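Local coordinates for Mll2253 protein (Mesorhizobium loti, PDB 3Q63) that is of unknown function but, as an AHA1-family protein of the Bet v 1-like clan, may bind a ligand or a protein partner, at residues B[25-30]-B[35-40]; B[40-45]-B[49-54]; B[17-22]-B[137-142]. One frame throughout, in Å; residues are numbered along the deposited sequence.

Along the chain, contact 1 (25-30 with 35-40) closes before contact 2 (40-45 with 49-54) opens, and both lie inside the long loop that contact 3 (17-22 with 137-142) closes. Contacts 1 and 2 have centres about 10 Å apart, share Lys40 and touch where Met39 packs on Ile53, so the helix pair runs straight into the edge hairpin of the antiparallel sheet. Contacts 1 and 3, centres about 12 Å apart, both use helix 21-29. Contacts 2 and 3 are separate, centres about 22 Å and nearest atoms about 10 Å apart. In this Bet v 1-like domain, contact 1 joins the two short helices, contact 2 lies at edge strand 40-41, and contact 3 joins the turn after edge strand 9-17 to helix 118-141.

Contact 1 (B[25-30]-B[35-40]); sequences WRALTQ and EEWLMK
Trp37 reaches across from the end of helix 31-37 and sets its indole nitrogen on the backbone carbonyl of Ala27, in the last turn of helix 21-29. The bond from Trp37 NE1 to Ala27 O is 2.8 Å long and nearly straight, with 167° at the hydrogen. The oxygen lies at the edge of the indole, close to the ring plane, but the N-H meets it from above the carbonyl plane, 45° out of it. With CG of Trp37 held between its backbone N and carbonyl carbon (chi1 58°), the indole swings toward the other helix and its NE1 gains a partner in a buried setting.

The six-membered half of the same indole carries the apolar part of the contact. Leu28 CD2 comes obliquely to it, 3.5 Å from Trp37 CZ2, and the two side chains cross at about a right angle. Ala27 adds only a small methyl, whose CB stays 4.4 Å from Trp37 NE1, and it is through its carbonyl that this residue holds the indole. Leu135 of helix 118-141 packs against both Ala27 and Trp37, closing the contact from the long helix. The arrangement belongs to the pair of short consecutive helices, 21-29 and 31-37, that follows the first strand in the helix-grip, Bet v 1-like fold.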
loop_
_atom_site.group_PDB
_atom_site.type_symbol
_atom_site.label_atom_id
_atom_site.label_comp_id
_atom_site.label_asym_id
_atom_site.label_seq_id
_atom_site.Cartn_x
_atom_site.Cartn_y
_atom_site.Cartn_z
ATOM N N TRP B 25 -6.624 -22.071 3.851
ATOM C CA TRP B 25 -7.854 -21.417 4.282
ATOM C C TRP B 25 -7.656 -20.523 5.498
ATOM O O TRP B 25 -8.194 -19.412 5.551
ATOM C CB TRP B 25 -8.945 -22.451 4.583
ATOM C CG TRP B 25 -10.242 -21.820 5.020
ATOM C CD1 TRP B 25 -10.727 -21.732 6.296
ATOM C CD2 TRP B 25 -11.200 -21.158 4.183
ATOM N NE1 TRP B 25 -11.926 -21.060 6.304
ATOM C CE2 TRP B 25 -12.240 -20.697 5.021
ATOM C CE3 TRP B 25 -11.281 -20.910 2.806
ATOM C CZ2 TRP B 25 -13.348 -20.005 4.528
ATOM C CZ3 TRP B 25 -12.386 -20.219 2.318
ATOM C CH2 TRP B 25 -13.403 -19.777 3.177
ATOM N N ARG B 26 -6.896 -21.007 6.474
ATOM C CA ARG B 26 -6.628 -20.235 7.682
ATOM C C ARG B 26 -5.848 -18.969 7.373
ATOM O O ARG B 26 -6.161 -17.894 7.890
ATOM C CB ARG B 26 -5.863 -21.086 8.705
ATOM C CG ARG B 26 -6.774 -21.963 9.562
ATOM C CD ARG B 26 -5.988 -22.760 10.592
ATOM N NE ARG B 26 -5.483 -24.019 10.049
ATOM C CZ ARG B 26 -6.258 -25.022 9.639
ATOM N NH1 ARG B 26 -7.580 -24.920 9.709
ATOM N NH2 ARG B 26 -5.711 -26.130 9.165
ATOM N N ALA B 27 -4.840 -19.090 6.515
ATOM C CA ALA B 27 -4.033 -17.930 6.150
ATOM C C ALA B 27 -4.872 -16.872 5.427
ATOM O O ALA B 27 -4.538 -15.690 5.445
ATOM C CB ALA B 27 -2.859 -18.364 5.273
ATOM N N LEU B 28 -5.962 -17.297 4.796
ATOM C CA LEU B 28 -6.834 -16.377 4.062
ATOM C C LEU B 28 -7.972 -15.795 4.906
ATOM O O LEU B 28 -8.587 -14.800 4.523
ATOM C CB LEU B 28 -7.453 -17.094 2.855
ATOM C CG LEU B 28 -6.513 -17.552 1.739
ATOM C CD1 LEU B 28 -7.245 -18.476 0.794
ATOM C CD2 LEU B 28 -5.962 -16.342 1.007
ATOM N N THR B 29 -8.243 -16.416 6.051
ATOM C CA THR B 29 -9.340 -15.997 6.913
ATOM C C THR B 29 -8.960 -15.565 8.332
ATOM O O THR B 29 -9.820 -15.153 9.102
ATOM C CB THR B 29 -10.382 -17.124 7.022
ATOM O OG1 THR B 29 -9.751 -18.303 7.534
ATOM C CG2 THR B 29 -10.980 -17.430 5.650
ATOM N N GLN B 30 -7.682 -15.666 8.679
ATOM C CA GLN B 30 -7.225 -15.275 10.012
ATOM C C GLN B 30 -6.573 -13.902 9.949
ATOM O O GLN B 30 -5.550 -13.729 9.292
ATOM C CB GLN B 30 -6.212 -16.285 10.531
ATOM C CG GLN B 30 -6.771 -17.676 10.719
ATOM C CD GLN B 30 -7.143 -17.948 12.148
ATOM O OE1 GLN B 30 -8.045 -17.316 12.702
ATOM N NE2 GLN B 30 -6.441 -18.888 12.767
ATOM N N GLU B 35 -2.618 -10.308 7.705
ATOM C CA GLU B 35 -1.709 -9.180 7.832
ATOM C C GLU B 35 -0.267 -9.538 7.469
ATOM O O GLU B 35 0.513 -8.672 7.069
ATOM C CB GLU B 35 -1.749 -8.630 9.260
ATOM C CG GLU B 35 -0.860 -7.414 9.462
ATOM C CD GLU B 35 -0.803 -6.969 10.907
ATOM O OE1 GLU B 35 -1.875 -6.736 11.499
ATOM O OE2 GLU B 35 0.318 -6.851 11.451
ATOM N N GLU B 36 0.069 -10.817 7.585
ATOM C CA GLU B 36 1.414 -11.304 7.300
ATOM C C GLU B 36 1.768 -11.297 5.810
ATOM O O GLU B 36 2.907 -11.021 5.447
ATOM C CB GLU B 36 1.568 -12.718 7.867
ATOM C CG GLU B 36 2.932 -13.015 8.440
ATOM C CD GLU B 36 3.370 -11.983 9.466
ATOM O OE1 GLU B 36 2.656 -11.794 10.478
ATOM O OE2 GLU B 36 4.426 -11.347 9.251
ATOM N N TRP B 37 0.803 -11.610 4.950
ATOM C CA TRP B 37 1.065 -11.623 3.515
ATOM C C TRP B 37 0.349 -10.496 2.790
ATOM O O TRP B 37 0.733 -10.114 1.684
ATOM C CB TRP B 37 0.662 -12.961 2.887
ATOM C CG TRP B 37 -0.778 -13.331 3.068
ATOM C CD1 TRP B 37 -1.325 -14.001 4.128
ATOM C CD2 TRP B 37 -1.861 -13.039 2.177
ATOM N NE1 TRP B 37 -2.679 -14.144 3.952
ATOM C CE2 TRP B 37 -3.035 -13.565 2.763
ATOM C CE3 TRP B 37 -1.955 -12.385 0.942
ATOM C CZ2 TRP B 37 -4.288 -13.455 2.159
ATOM C CZ3 TRP B 37 -3.209 -12.275 0.337
ATOM C CH2 TRP B 37 -4.357 -12.810 0.950
ATOM N N LEU B 38 -0.697 -9.964 3.410
ATOM C CA LEU B 38 -1.447 -8.876 2.807
ATOM C C LEU B 38 -1.122 -7.601 3.582
ATOM O O LEU B 38 -0.121 -6.943 3.300
ATOM C CB LEU B 38 -2.942 -9.189 2.858
ATOM C CG LEU B 38 -3.834 -8.260 2.047
ATOM C CD1 LEU B 38 -3.500 -8.365 0.554
ATOM C CD2 LEU B 38 -5.273 -8.635 2.296
HETATM N N MSE B 39 -1.962 -7.260 4.557
HETATM C CA MSE B 39 -1.737 -6.090 5.405
HETATM C C MSE B 39 -2.803 -5.999 6.492
HETATM O O MSE B 39 -3.726 -6.814 6.544
HETATM C CB MSE B 39 -1.724 -4.798 4.573
HETATM C CG MSE B 39 -3.075 -4.384 4.012
HETATM SE SE MSE B 39 -2.950 -2.962 2.678
HETATM C CE MSE B 39 -2.729 -4.035 1.078
ATOM N N LYS B 40 -2.640 -5.005 7.362
ATOM C CA LYS B 40 -3.541 -4.730 8.475
ATOM C C LYS B 40 -4.994 -4.883 8.043
ATOM O O LYS B 40 -5.390 -4.393 6.986
ATOM C CB LYS B 40 -3.312 -3.302 8.968
ATOM C CG LYS B 40 -3.441 -3.097 10.468
ATOM C CD LYS B 40 -4.809 -3.454 11.000
ATOM C CE LYS B 40 -4.914 -3.090 12.482
ATOM N NZ LYS B 40 -4.686 -1.629 12.715
#

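Contact 2 (B[40-45]-B[49-54]); sequences KNDFKP and HRFNIS
Phe43 and Phe51 meet in a T-shaped pair at the buried side of the contact, the edge of Phe43 toward the face of Phe51. Their planes stand at 87° and Phe43 CD1 lies 3.7 Å from Phe51 CZ. The CA of Phe43 also sits over the Phe51 face, 4.1 Å from the ring centroid, so backbone and side chain of one phenylalanine pack against the other. The CG of Phe51 lies between its backbone N and carbonyl carbon (chi1 66°), which turns the ring toward residues 42 and 43. Tyr76 meets Phe51 in a further edge-to-face pair, and Val65 touches both phenylalanines.

Strands 40-41 and 50-54 form the antiparallel hairpin at one edge of the Bet v 1-like sheet. Ser54 N donates to Lys40 O, and Asn41 and Ile53 form a non-hydrogen-bonded pair. Beyond it the regular pairing gives way: the main-chain bond from Asp42 N to Asn52 O is long and weak at 3.5 Å. In addition, the Asp42 carboxylate accepts from Asn52 N, its OD2 offering the syn lone pair at 2.8 Å, the bond almost straight at 172°. On the side toward the second subunit, Ser54 OG is hydrogen-bonded to Arg119 of that chain.

At the exposed end Lys44 still packs closely, its CB in a CH-pi contact over the centre of the His49 imidazole, 3.4 Å from the centroid, while Asp42 O stands at the ring's edge, 3.1 Å from His49 CE1. The loose part is at Lys40, whose side chain leads away from strand 50-54 and whose N donates to a water that bridges only weakly to Ser54 O.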
loop_
_atom_site.group_PDB
_atom_site.type_symbol
_atom_site.label_atom_id
_atom_site.label_comp_id
_atom_site.label_asym_id
_atom_site.label_seq_id
_atom_site.Cartn_x
_atom_site.Cartn_y
_atom_site.Cartn_z
ATOM N N LYS B 40 -2.640 -5.005 7.362
ATOM C CA LYS B 40 -3.541 -4.730 8.475
ATOM C C LYS B 40 -4.994 -4.883 8.043
ATOM O O LYS B 40 -5.390 -4.393 6.986
ATOM C CB LYS B 40 -3.312 -3.302 8.968
ATOM C CG LYS B 40 -3.441 -3.097 10.468
ATOM C CD LYS B 40 -4.809 -3.454 11.000
ATOM C CE LYS B 40 -4.914 -3.090 12.482
ATOM N NZ LYS B 40 -4.686 -1.629 12.715
ATOM N N ASN B 41 -5.793 -5.546 8.871
ATOM C CA ASN B 41 -7.187 -5.770 8.535
ATOM C C ASN B 41 -7.976 -6.242 9.740
ATOM O O ASN B 41 -7.403 -6.684 10.735
ATOM C CB ASN B 41 -7.291 -6.858 7.478
ATOM C CG ASN B 41 -6.881 -8.214 8.019
ATOM O OD1 ASN B 41 -5.691 -8.499 8.182
ATOM N ND2 ASN B 41 -7.869 -9.049 8.329
ATOM N N ASP B 42 -9.299 -6.152 9.625
ATOM C CA ASP B 42 -10.211 -6.611 10.670
ATOM C C ASP B 42 -11.241 -7.544 10.033
ATOM O O ASP B 42 -12.442 -7.439 10.281
ATOM C CB ASP B 42 -10.907 -5.428 11.366
ATOM C CG ASP B 42 -11.590 -4.472 10.392
ATOM O OD1 ASP B 42 -12.549 -3.795 10.817
ATOM O OD2 ASP B 42 -11.168 -4.379 9.222
ATOM N N PHE B 43 -10.741 -8.460 9.208
ATOM C CA PHE B 43 -11.558 -9.445 8.508
ATOM C C PHE B 43 -12.275 -10.408 9.461
ATOM O O PHE B 43 -11.817 -10.652 10.571
ATOM C CB PHE B 43 -10.666 -10.267 7.564
ATOM C CG PHE B 43 -11.371 -11.427 6.919
ATOM C CD1 PHE B 43 -12.115 -11.244 5.758
ATOM C CD2 PHE B 43 -11.326 -12.701 7.496
ATOM C CE1 PHE B 43 -12.809 -12.303 5.182
ATOM C CE2 PHE B 43 -12.021 -13.769 6.925
ATOM C CZ PHE B 43 -12.765 -13.571 5.764
ATOM N N LYS B 44 -13.406 -10.939 9.011
ATOM C CA LYS B 44 -14.185 -11.922 9.764
ATOM C C LYS B 44 -14.900 -12.768 8.726
ATOM O O LYS B 44 -15.540 -12.235 7.822
ATOM C CB LYS B 44 -15.217 -11.265 10.679
ATOM C CG LYS B 44 -14.638 -10.654 11.938
ATOM C CD LYS B 44 -15.398 -11.105 13.185
ATOM C CE LYS B 44 -15.291 -12.614 13.408
ATOM N NZ LYS B 44 -16.006 -13.423 12.375
ATOM N N PRO B 45 -14.785 -14.101 8.834
ATOM C CA PRO B 45 -15.407 -15.067 7.917
ATOM C C PRO B 45 -16.930 -15.126 8.016
ATOM O O PRO B 45 -17.495 -16.208 8.170
ATOM C CB PRO B 45 -14.784 -16.401 8.337
ATOM C CG PRO B 45 -13.507 -16.017 8.991
ATOM C CD PRO B 45 -13.868 -14.780 9.764
ATOM N N HIS B 49 -20.200 -9.133 6.551
ATOM C CA HIS B 49 -19.294 -8.456 7.467
ATOM C C HIS B 49 -18.492 -7.379 6.747
ATOM O O HIS B 49 -17.870 -7.629 5.716
ATOM C CB HIS B 49 -18.353 -9.470 8.121
ATOM C CG HIS B 49 -17.311 -8.850 8.999
ATOM N ND1 HIS B 49 -16.062 -8.494 8.537
ATOM C CD2 HIS B 49 -17.342 -8.496 10.306
ATOM C CE1 HIS B 49 -15.366 -7.950 9.522
ATOM N NE2 HIS B 49 -16.120 -7.939 10.605
ATOM N N ARG B 50 -18.521 -6.169 7.288
ATOM C CA ARG B 50 -17.784 -5.079 6.678
ATOM C C ARG B 50 -16.480 -4.843 7.426
ATOM O O ARG B 50 -16.438 -4.891 8.657
ATOM C CB ARG B 50 -18.658 -3.818 6.642
ATOM C CG ARG B 50 -19.850 -3.878 7.571
ATOM C CD ARG B 50 -21.136 -3.376 6.911
ATOM N NE ARG B 50 -20.948 -2.094 6.235
ATOM C CZ ARG B 50 -21.921 -1.212 6.012
ATOM N NH1 ARG B 50 -21.653 -0.073 5.387
ATOM N NH2 ARG B 50 -23.154 -1.461 6.425
ATOM N N PHE B 51 -15.407 -4.622 6.671
ATOM C CA PHE B 51 -14.093 -4.396 7.254
ATOM C C PHE B 51 -13.228 -3.564 6.324
ATOM O O PHE B 51 -13.651 -3.179 5.224
ATOM C CB PHE B 51 -13.397 -5.737 7.551
ATOM C CG PHE B 51 -13.062 -6.547 6.325
ATOM C CD1 PHE B 51 -11.771 -6.544 5.797
ATOM C CD2 PHE B 51 -14.038 -7.309 5.690
ATOM C CE1 PHE B 51 -11.459 -7.285 4.660
ATOM C CE2 PHE B 51 -13.737 -8.054 4.551
ATOM C CZ PHE B 51 -12.443 -8.042 4.033
ATOM N N ASN B 52 -12.016 -3.277 6.785
ATOM C CA ASN B 52 -11.059 -2.510 6.009
ATOM C C ASN B 52 -9.724 -3.229 5.985
ATOM O O ASN B 52 -9.424 -4.057 6.844
ATOM C CB ASN B 52 -10.838 -1.112 6.607
ATOM C CG ASN B 52 -12.073 -0.250 6.547
ATOM O OD1 ASN B 52 -12.794 -0.122 7.527
ATOM N ND2 ASN B 52 -12.330 0.339 5.384
ATOM N N ILE B 53 -8.935 -2.894 4.980
ATOM C CA ILE B 53 -7.603 -3.430 4.802
ATOM C C ILE B 53 -6.816 -2.130 4.625
ATOM O O ILE B 53 -7.092 -1.358 3.705
ATOM C CB ILE B 53 -7.527 -4.311 3.532
ATOM C CG1 ILE B 53 -8.438 -5.531 3.694
ATOM C CG2 ILE B 53 -6.104 -4.795 3.306
ATOM C CD1 ILE B 53 -8.392 -6.502 2.509
ATOM N N SER B 54 -5.873 -1.868 5.525
ATOM C CA SER B 54 -5.111 -0.624 5.467
ATOM C C SER B 54 -3.598 -0.795 5.532
ATOM O O SER B 54 -3.081 -1.754 6.114
ATOM C CB SER B 54 -5.569 0.315 6.593
ATOM O OG SER B 54 -5.301 -0.242 7.872
HETATM O O HOH W 1 -0.221 -3.379 7.223
#

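Contact 3 (B[17-22]-B[137-142]); sequences ISHPPE and QLLDRT
This is a buried contact of mixed character, polar at one edge of a histidine and apolar over its face, joining the turn after the first strand to the last turns of the C-terminal helix. His19 holds the centre. Its NE2 donates to Asp140 OD1 at 2.8 Å with an angle of 147° at the hydrogen. The acceptor lies in the plane of the imidazole, but the histidine meets the carboxylate from above its plane, and the two flat groups are turned 47° against each other.

Leu139 fills in beneath the ring. Its CB lies over one face of the imidazole, offset toward the rim, 3.6 Å from the centroid, and the two side chains slide past each other in opposite directions. The CG of His19 stands beside its backbone N and opposite the carbonyl carbon (chi1 -65°), a setting that carries the ring out over Leu139 with NE2 facing Asp140. His19 CE1 also comes 3.3 Å from Leu139 O. Further along, Leu139 CD1 packs on Ile17 CG2 at 3.7 Å, extending the apolar patch to the end of strand 9-17. A leucine in place of His19 would probably leave Asp140 OD1 without this N-H partner and lose the flat face that rests on Leu139.

His19 O accepts a hydrogen bond from Thr104 OG1 at the start of strand 103-113, while Leu139 packs on Lys23 and Ala27 of helix 21-29, so the end of helix 118-141 packs on both helix 21-29 and the end of strand 9-17.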
loop_
_atom_site.group_PDB
_atom_site.type_symbol
_atom_site.label_atom_id
_atom_site.label_comp_id
_atom_site.label_asym_id
_atom_site.label_seq_id
_atom_site.Cartn_x
_atom_site.Cartn_y
_atom_site.Cartn_z
ATOM N N ILE B 17 -0.173 -24.442 -4.625
ATOM C CA ILE B 17 0.432 -24.320 -3.301
ATOM C C ILE B 17 0.650 -25.684 -2.661
ATOM O O ILE B 17 -0.281 -26.486 -2.550
ATOM C CB ILE B 17 -0.451 -23.451 -2.367
ATOM C CG1 ILE B 17 -0.640 -22.060 -2.986
ATOM C CG2 ILE B 17 0.195 -23.333 -0.992
ATOM C CD1 ILE B 17 -1.486 -21.111 -2.148
ATOM N N SER B 18 1.890 -25.932 -2.244
ATOM C CA SER B 18 2.278 -27.197 -1.629
ATOM C C SER B 18 1.880 -27.314 -0.158
ATOM O O SER B 18 2.698 -27.674 0.692
ATOM C CB SER B 18 3.791 -27.394 -1.758
ATOM O OG SER B 18 4.159 -27.589 -3.110
ATOM N N HIS B 19 0.622 -27.000 0.133
ATOM C CA HIS B 19 0.095 -27.078 1.482
ATOM C C HIS B 19 -1.360 -27.504 1.372
ATOM O O HIS B 19 -2.006 -27.272 0.351
ATOM C CB HIS B 19 0.204 -25.717 2.181
ATOM C CG HIS B 19 1.614 -25.272 2.397
ATOM N ND1 HIS B 19 2.367 -25.690 3.474
ATOM C CD2 HIS B 19 2.439 -24.513 1.636
ATOM C CE1 HIS B 19 3.593 -25.214 3.364
ATOM N NE2 HIS B 19 3.665 -24.497 2.255
ATOM N N PRO B 20 -1.882 -28.164 2.413
ATOM C CA PRO B 20 -3.273 -28.624 2.426
ATOM C C PRO B 20 -4.234 -27.447 2.440
ATOM O O PRO B 20 -3.900 -26.372 2.939
ATOM C CB PRO B 20 -3.351 -29.476 3.693
ATOM C CG PRO B 20 -2.280 -28.901 4.567
ATOM C CD PRO B 20 -1.154 -28.654 3.595
ATOM N N PRO B 21 -5.442 -27.638 1.890
ATOM C CA PRO B 21 -6.462 -26.583 1.837
ATOM C C PRO B 21 -6.775 -25.928 3.188
ATOM O O PRO B 21 -6.913 -24.705 3.268
ATOM C CB PRO B 21 -7.672 -27.297 1.219
ATOM C CG PRO B 21 -7.461 -28.734 1.612
ATOM C CD PRO B 21 -5.984 -28.918 1.399
ATOM N N GLU B 22 -6.861 -26.726 4.248
ATOM C CA GLU B 22 -7.158 -26.182 5.576
ATOM C C GLU B 22 -6.168 -25.119 6.043
ATOM O O GLU B 22 -6.557 -24.117 6.646
ATOM C CB GLU B 22 -7.215 -27.303 6.616
ATOM C CG GLU B 22 -8.334 -28.280 6.372
ATOM C CD GLU B 22 -8.045 -29.193 5.198
ATOM O OE1 GLU B 22 -9.015 -29.658 4.551
ATOM O OE2 GLU B 22 -6.846 -29.454 4.936
ATOM N N GLN B 137 5.358 -17.899 1.275
ATOM C CA GLN B 137 6.488 -17.750 2.186
ATOM C C GLN B 137 6.005 -17.990 3.616
ATOM O O GLN B 137 6.660 -18.676 4.398
ATOM C CB GLN B 137 7.077 -16.341 2.054
ATOM C CG GLN B 137 8.062 -15.973 3.153
ATOM C CD GLN B 137 8.600 -14.556 3.012
ATOM O OE1 GLN B 137 7.834 -13.592 2.886
ATOM N NE2 GLN B 137 9.922 -14.420 3.044
ATOM N N LEU B 138 4.853 -17.415 3.943
ATOM C CA LEU B 138 4.264 -17.567 5.268
ATOM C C LEU B 138 3.955 -19.036 5.562
ATOM O O LEU B 138 4.314 -19.550 6.621
ATOM C CB LEU B 138 2.981 -16.743 5.373
ATOM C CG LEU B 138 2.139 -16.943 6.633
ATOM C CD1 LEU B 138 2.911 -16.446 7.837
ATOM C CD2 LEU B 138 0.810 -16.205 6.498
ATOM N N LEU B 139 3.287 -19.701 4.622
ATOM C CA LEU B 139 2.926 -21.105 4.780
ATOM C C LEU B 139 4.154 -21.997 4.989
ATOM O O LEU B 139 4.080 -23.004 5.700
ATOM C CB LEU B 139 2.116 -21.582 3.564
ATOM C CG LEU B 139 0.716 -20.955 3.412
ATOM C CD1 LEU B 139 0.016 -21.482 2.155
ATOM C CD2 LEU B 139 -0.112 -21.297 4.647
ATOM N N ASP B 140 5.280 -21.626 4.379
ATOM C CA ASP B 140 6.517 -22.393 4.528
ATOM C C ASP B 140 7.228 -22.144 5.859
ATOM O O ASP B 140 7.735 -23.082 6.473
ATOM C CB ASP B 140 7.500 -22.091 3.391
ATOM C CG ASP B 140 7.095 -22.734 2.077
ATOM O OD1 ASP B 140 6.350 -23.744 2.104
ATOM O OD2 ASP B 140 7.535 -22.239 1.013
ATOM N N ARG B 141 7.276 -20.894 6.308
ATOM C CA ARG B 141 7.955 -20.612 7.565
ATOM C C ARG B 141 7.142 -21.046 8.775
ATOM O O ARG B 141 7.669 -21.131 9.880
ATOM C CB ARG B 141 8.288 -19.127 7.692
ATOM C CG ARG B 141 7.104 -18.242 8.011
ATOM C CD ARG B 141 7.585 -16.917 8.579
ATOM N NE ARG B 141 8.635 -16.309 7.760
ATOM C CZ ARG B 141 8.428 -15.711 6.590
ATOM N NH1 ARG B 141 7.202 -15.636 6.087
ATOM N NH2 ARG B 141 9.450 -15.178 5.926
ATOM N N THR B 142 5.854 -21.309 8.570
ATOM C CA THR B 142 4.997 -21.742 9.664
ATOM C C THR B 142 4.781 -23.243 9.573
ATOM O O THR B 142 3.947 -23.804 10.277
ATOM C CB THR B 142 3.625 -21.030 9.634
ATOM O OG1 THR B 142 2.935 -21.348 8.419
ATOM C CG2 THR B 142 3.813 -19.530 9.734
#